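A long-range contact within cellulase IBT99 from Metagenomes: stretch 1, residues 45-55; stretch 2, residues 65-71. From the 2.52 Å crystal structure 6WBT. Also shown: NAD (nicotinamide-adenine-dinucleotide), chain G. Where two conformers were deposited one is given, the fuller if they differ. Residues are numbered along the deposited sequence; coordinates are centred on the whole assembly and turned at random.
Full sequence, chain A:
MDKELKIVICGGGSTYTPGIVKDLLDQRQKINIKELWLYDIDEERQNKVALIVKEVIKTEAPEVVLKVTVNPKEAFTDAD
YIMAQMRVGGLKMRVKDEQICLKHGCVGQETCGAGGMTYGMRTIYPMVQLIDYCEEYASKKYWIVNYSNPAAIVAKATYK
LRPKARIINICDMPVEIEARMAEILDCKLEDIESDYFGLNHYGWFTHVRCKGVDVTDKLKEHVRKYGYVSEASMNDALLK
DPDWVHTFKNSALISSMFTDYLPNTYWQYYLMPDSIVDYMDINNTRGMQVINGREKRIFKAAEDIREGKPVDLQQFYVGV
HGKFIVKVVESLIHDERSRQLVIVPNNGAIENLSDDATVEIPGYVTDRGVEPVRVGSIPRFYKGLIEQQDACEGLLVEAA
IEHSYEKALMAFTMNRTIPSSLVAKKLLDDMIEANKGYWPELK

Stretch 1, residues 45-55: RQNKVALIVKE
Stretch 2, residues 65-71: VLKVTVN

No clear hydrogen bond ties the two stretches together: a helix lies against a β-strand and is packed against it through a small apolar seam, with Gln46 adding a large share of the helix side, and the contact buries 307 Å² in total. Residues 45-55 are helical throughout, within a helix that extends beyond both ends of the stretch, with phi between -62° and -74° and psi between -28° and -42°. The strand, centred on Leu66 to Val68, is extended, with phi/psi of -113/126 at Leu66, -116/133 at Lys67 and -121/133 at Val68; Thr69 follows at -156/161. Its axis runs nearly antiparallel to that of the helix, at 168° between N-to-C directions, with a closest approach of 9.4 Å. The register is set by two pairs: Ala50 CA lies 7.4 Å from Val68 CA, and Lys54 CA lies 7.4 Å from Leu66 CA. One helical turn thus matches a two-residue step along the strand. Because side chains alternate along an extended strand, Leu66 and Val68 both point toward the helix and Lys67, between them, points away.

Within the helix, Ala50 N donates to Gln46 O at 2.7 Å, Val53 N to Val49 O at 3.0 Å, and Lys54 N to Ala50 O at 2.9 Å. Gln46, Ala50 and Val53 direct their CA-to-CB bonds toward the strand. The short side chain of Ala50 meets Val68 (chi1 t), with Ala50 CB 3.8 Å from Val68 CG2. One turn on, Leu66 (chi1 t, chi2 p) brings its CD2 to 3.7 Å from CG1 of Val53 (chi1 t). The same Leu66 CD2 lies 3.6 Å from Lys54 CG; Lys54 leaves the helix sideways (m, t, t, t), so the aliphatic part of its chain borders the leucine.

Gln46 (chi1 t, chi2 t) lies beside Val68, Thr69 and Val70. Asn47 (chi1 m) starts sideways, but its end comes nearer and borders Val68. Val70 (chi1 m, phi/psi -114/0) is sideways to the helix and adds a small marginal contact. The CA-to-CB bond of Thr69 (chi1 t) points away from the helix, and its OG1 accepts a hydrogen bond from Asn71 N at 3.0 Å and 166°. Asn71 (chi1 t), at the N-cap position, uses its side chain to cap a backbone N of the helix that follows.

Arg45 takes no part in the packing. Extended through chi1 to chi3 (t, t, t) with chi4 at 94°, it makes a weak hydrogen bond from NH2 to NAD O2A at 2.5 Å and 121°, placing its positive charge beside the dinucleotide phosphate.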

# COMPACT_ATOMS: atom_id res chain seq x y z
N ARG A 45 31.62 -25.83 30.02
CA ARG A 45 32.07 -25.45 28.68
C ARG A 45 32.62 -24.03 28.66
O ARG A 45 33.61 -23.75 27.97
CB ARG A 45 30.93 -25.60 27.68
CG ARG A 45 31.30 -25.22 26.25
CD ARG A 45 30.10 -25.27 25.33
NE ARG A 45 30.45 -24.87 23.97
CZ ARG A 45 30.79 -25.72 23.00
NH1 ARG A 45 30.82 -27.02 23.24
NH2 ARG A 45 31.09 -25.27 21.79
N GLN A 46 31.99 -23.12 29.40
CA GLN A 46 32.45 -21.74 29.42
C GLN A 46 33.78 -21.60 30.15
O GLN A 46 34.62 -20.78 29.77
CB GLN A 46 31.39 -20.84 30.05
CG GLN A 46 31.84 -19.40 30.24
CD GLN A 46 30.71 -18.49 30.66
OE1 GLN A 46 30.28 -17.63 29.90
NE2 GLN A 46 30.21 -18.68 31.88
N ASN A 47 33.98 -22.39 31.21
CA ASN A 47 35.23 -22.29 31.97
C ASN A 47 36.43 -22.73 31.13
O ASN A 47 37.53 -22.21 31.33
CB ASN A 47 35.14 -23.12 33.25
CG ASN A 47 34.18 -22.52 34.26
OD1 ASN A 47 33.39 -23.23 34.88
ND2 ASN A 47 34.24 -21.21 34.43
N LYS A 48 36.24 -23.66 30.20
CA LYS A 48 37.33 -24.07 29.33
C LYS A 48 37.65 -22.98 28.31
O LYS A 48 38.83 -22.70 28.04
CB LYS A 48 36.99 -25.38 28.63
CG LYS A 48 36.71 -26.54 29.58
CD LYS A 48 36.24 -27.77 28.82
CE LYS A 48 35.86 -28.89 29.77
NZ LYS A 48 35.31 -30.06 29.04
N VAL A 49 36.62 -22.36 27.74
CA VAL A 49 36.85 -21.26 26.80
C VAL A 49 37.40 -20.05 27.54
O VAL A 49 38.21 -19.29 26.98
CB VAL A 49 35.54 -20.92 26.05
CG1 VAL A 49 35.79 -19.85 25.01
CG2 VAL A 49 34.97 -22.17 25.40
N ALA A 50 37.00 -19.84 28.79
CA ALA A 50 37.53 -18.73 29.57
C ALA A 50 39.03 -18.85 29.78
O ALA A 50 39.72 -17.84 29.92
CB ALA A 50 36.81 -18.64 30.92
N LEU A 51 39.55 -20.08 29.80
CA LEU A 51 41.00 -20.27 29.88
C LEU A 51 41.70 -19.66 28.68
O LEU A 51 42.78 -19.07 28.82
CB LEU A 51 41.32 -21.76 29.99
CG LEU A 51 40.78 -22.49 31.22
CD1 LEU A 51 40.80 -23.99 31.00
CD2 LEU A 51 41.58 -22.12 32.46
N ILE A 52 41.11 -19.79 27.50
CA ILE A 52 41.70 -19.20 26.30
C ILE A 52 41.51 -17.69 26.31
O ILE A 52 42.40 -16.94 25.90
CB ILE A 52 41.11 -19.84 25.04
CG1 ILE A 52 41.06 -21.36 25.18
CG2 ILE A 52 41.92 -19.46 23.81
CD1 ILE A 52 40.41 -22.05 24.02
N VAL A 53 40.35 -17.23 26.77
CA VAL A 53 40.09 -15.79 26.83
C VAL A 53 41.08 -15.11 27.76
O VAL A 53 41.58 -14.01 27.47
CB VAL A 53 38.63 -15.53 27.26
CG1 VAL A 53 38.36 -14.03 27.35
CG2 VAL A 53 37.67 -16.18 26.28
N LYS A 54 41.39 -15.75 28.89
CA LYS A 54 42.42 -15.22 29.78
C LYS A 54 43.78 -15.20 29.10
O LYS A 54 44.57 -14.27 29.29
CB LYS A 54 42.48 -16.04 31.07
CG LYS A 54 41.24 -15.91 31.94
CD LYS A 54 41.23 -16.93 33.06
CE LYS A 54 39.94 -16.87 33.86
NZ LYS A 54 39.88 -17.93 34.90
N GLU A 55 44.07 -16.23 28.29
CA GLU A 55 45.33 -16.26 27.56
C GLU A 55 45.36 -15.20 26.46
O GLU A 55 46.42 -14.65 26.16
CB GLU A 55 45.56 -17.65 26.97
CG GLU A 55 47.02 -18.02 26.78
CD GLU A 55 47.75 -18.21 28.10
OE1 GLU A 55 48.97 -17.96 28.15
OE2 GLU A 55 47.09 -18.60 29.09
N VAL A 65 40.07 -6.57 33.04
CA VAL A 65 39.59 -7.55 34.00
C VAL A 65 38.50 -8.40 33.37
O VAL A 65 37.59 -7.87 32.70
CB VAL A 65 39.10 -6.85 35.28
CG1 VAL A 65 38.21 -5.66 34.93
CG2 VAL A 65 38.36 -7.82 36.18
N LEU A 66 38.57 -9.71 33.57
CA LEU A 66 37.62 -10.66 33.00
C LEU A 66 36.80 -11.29 34.12
O LEU A 66 37.37 -11.85 35.07
CB LEU A 66 38.34 -11.74 32.19
CG LEU A 66 37.45 -12.85 31.62
CD1 LEU A 66 36.50 -12.30 30.57
CD2 LEU A 66 38.30 -13.97 31.05
N LYS A 67 35.48 -11.22 33.99
CA LYS A 67 34.56 -11.85 34.93
C LYS A 67 33.77 -12.93 34.21
O LYS A 67 33.25 -12.70 33.11
CB LYS A 67 33.61 -10.83 35.55
CG LYS A 67 34.31 -9.62 36.16
CD LYS A 67 34.11 -9.54 37.66
CE LYS A 67 34.83 -10.66 38.39
NZ LYS A 67 34.71 -10.54 39.86
N VAL A 68 33.69 -14.11 34.81
CA VAL A 68 32.99 -15.25 34.24
C VAL A 68 31.89 -15.68 35.21
O VAL A 68 32.14 -15.80 36.42
CB VAL A 68 33.94 -16.42 33.95
CG1 VAL A 68 33.18 -17.60 33.36
CG2 VAL A 68 35.05 -15.98 33.00
N THR A 69 30.69 -15.89 34.69
CA THR A 69 29.56 -16.25 35.54
C THR A 69 28.52 -16.98 34.72
O THR A 69 28.50 -16.91 33.49
CB THR A 69 28.93 -15.01 36.19
OG1 THR A 69 27.84 -15.41 37.03
CG2 THR A 69 28.41 -14.06 35.13
N VAL A 70 27.65 -17.70 35.43
CA VAL A 70 26.46 -18.31 34.85
C VAL A 70 25.18 -17.71 35.40
O VAL A 70 24.09 -18.13 35.00
CB VAL A 70 26.46 -19.84 35.05
CG1 VAL A 70 27.62 -20.48 34.30
CG2 VAL A 70 26.51 -20.19 36.53
N ASN A 71 25.28 -16.74 36.31
CA ASN A 71 24.10 -16.09 36.88
C ASN A 71 23.69 -14.92 36.01
O ASN A 71 24.50 -14.00 35.80
CB ASN A 71 24.39 -15.62 38.30
CG ASN A 71 23.20 -14.91 38.93
OD1 ASN A 71 23.14 -13.69 38.96
ND2 ASN A 71 22.26 -15.69 39.45
PA NAD G . 28.89 -23.26 20.14
O1A NAD G . 27.88 -24.35 20.21
O2A NAD G . 30.33 -23.64 20.00
O5B NAD G . 28.71 -22.31 21.42
C5B NAD G . 27.41 -21.71 21.69
C4B NAD G . 27.33 -21.32 23.15
O4B NAD G . 26.02 -20.79 23.44
C3B NAD G . 27.55 -22.46 24.16
O3B NAD G . 28.49 -22.05 25.14
C2B NAD G . 26.16 -22.63 24.79
O2B NAD G . 26.18 -23.20 26.08
C1B NAD G . 25.67 -21.19 24.74
N9A NAD G . 24.23 -21.04 24.93
C8A NAD G . 23.25 -21.89 24.48
N7A NAD G . 22.04 -21.51 24.80
C5A NAD G . 22.23 -20.34 25.53
C6A NAD G . 21.33 -19.46 26.16
N6A NAD G . 20.01 -19.63 26.16
N1A NAD G . 21.85 -18.39 26.80
C2A NAD G . 23.18 -18.23 26.81
N3A NAD G . 24.12 -18.99 26.25
C4A NAD G . 23.58 -20.04 25.62
O3 NAD G . 28.51 -22.27 18.94
PN NAD G . 29.38 -21.56 17.80
O1N NAD G . 30.52 -20.84 18.44
O2N NAD G . 29.68 -22.55 16.73
O5D NAD G . 28.32 -20.49 17.25
C5D NAD G . 27.71 -19.59 18.20
C4D NAD G . 26.57 -18.87 17.54
O4D NAD G . 27.10 -17.92 16.59
C3D NAD G . 25.59 -19.74 16.74
O3D NAD G . 24.25 -19.36 17.03
C2D NAD G . 25.98 -19.37 15.30
O2D NAD G . 24.99 -19.68 14.33
C1D NAD G . 26.23 -17.88 15.46
N1N NAD G . 26.97 -17.30 14.31
C2N NAD G . 26.31 -16.50 13.41
C3N NAD G . 26.97 -15.97 12.32
C7N NAD G . 26.20 -15.05 11.40
O7N NAD G . 26.43 -15.07 10.20
N7N NAD G . 25.32 -14.23 11.95
C4N NAD G . 28.31 -16.28 12.12
C5N NAD G . 28.97 -17.06 13.04
C6N NAD G . 28.29 -17.55 14.13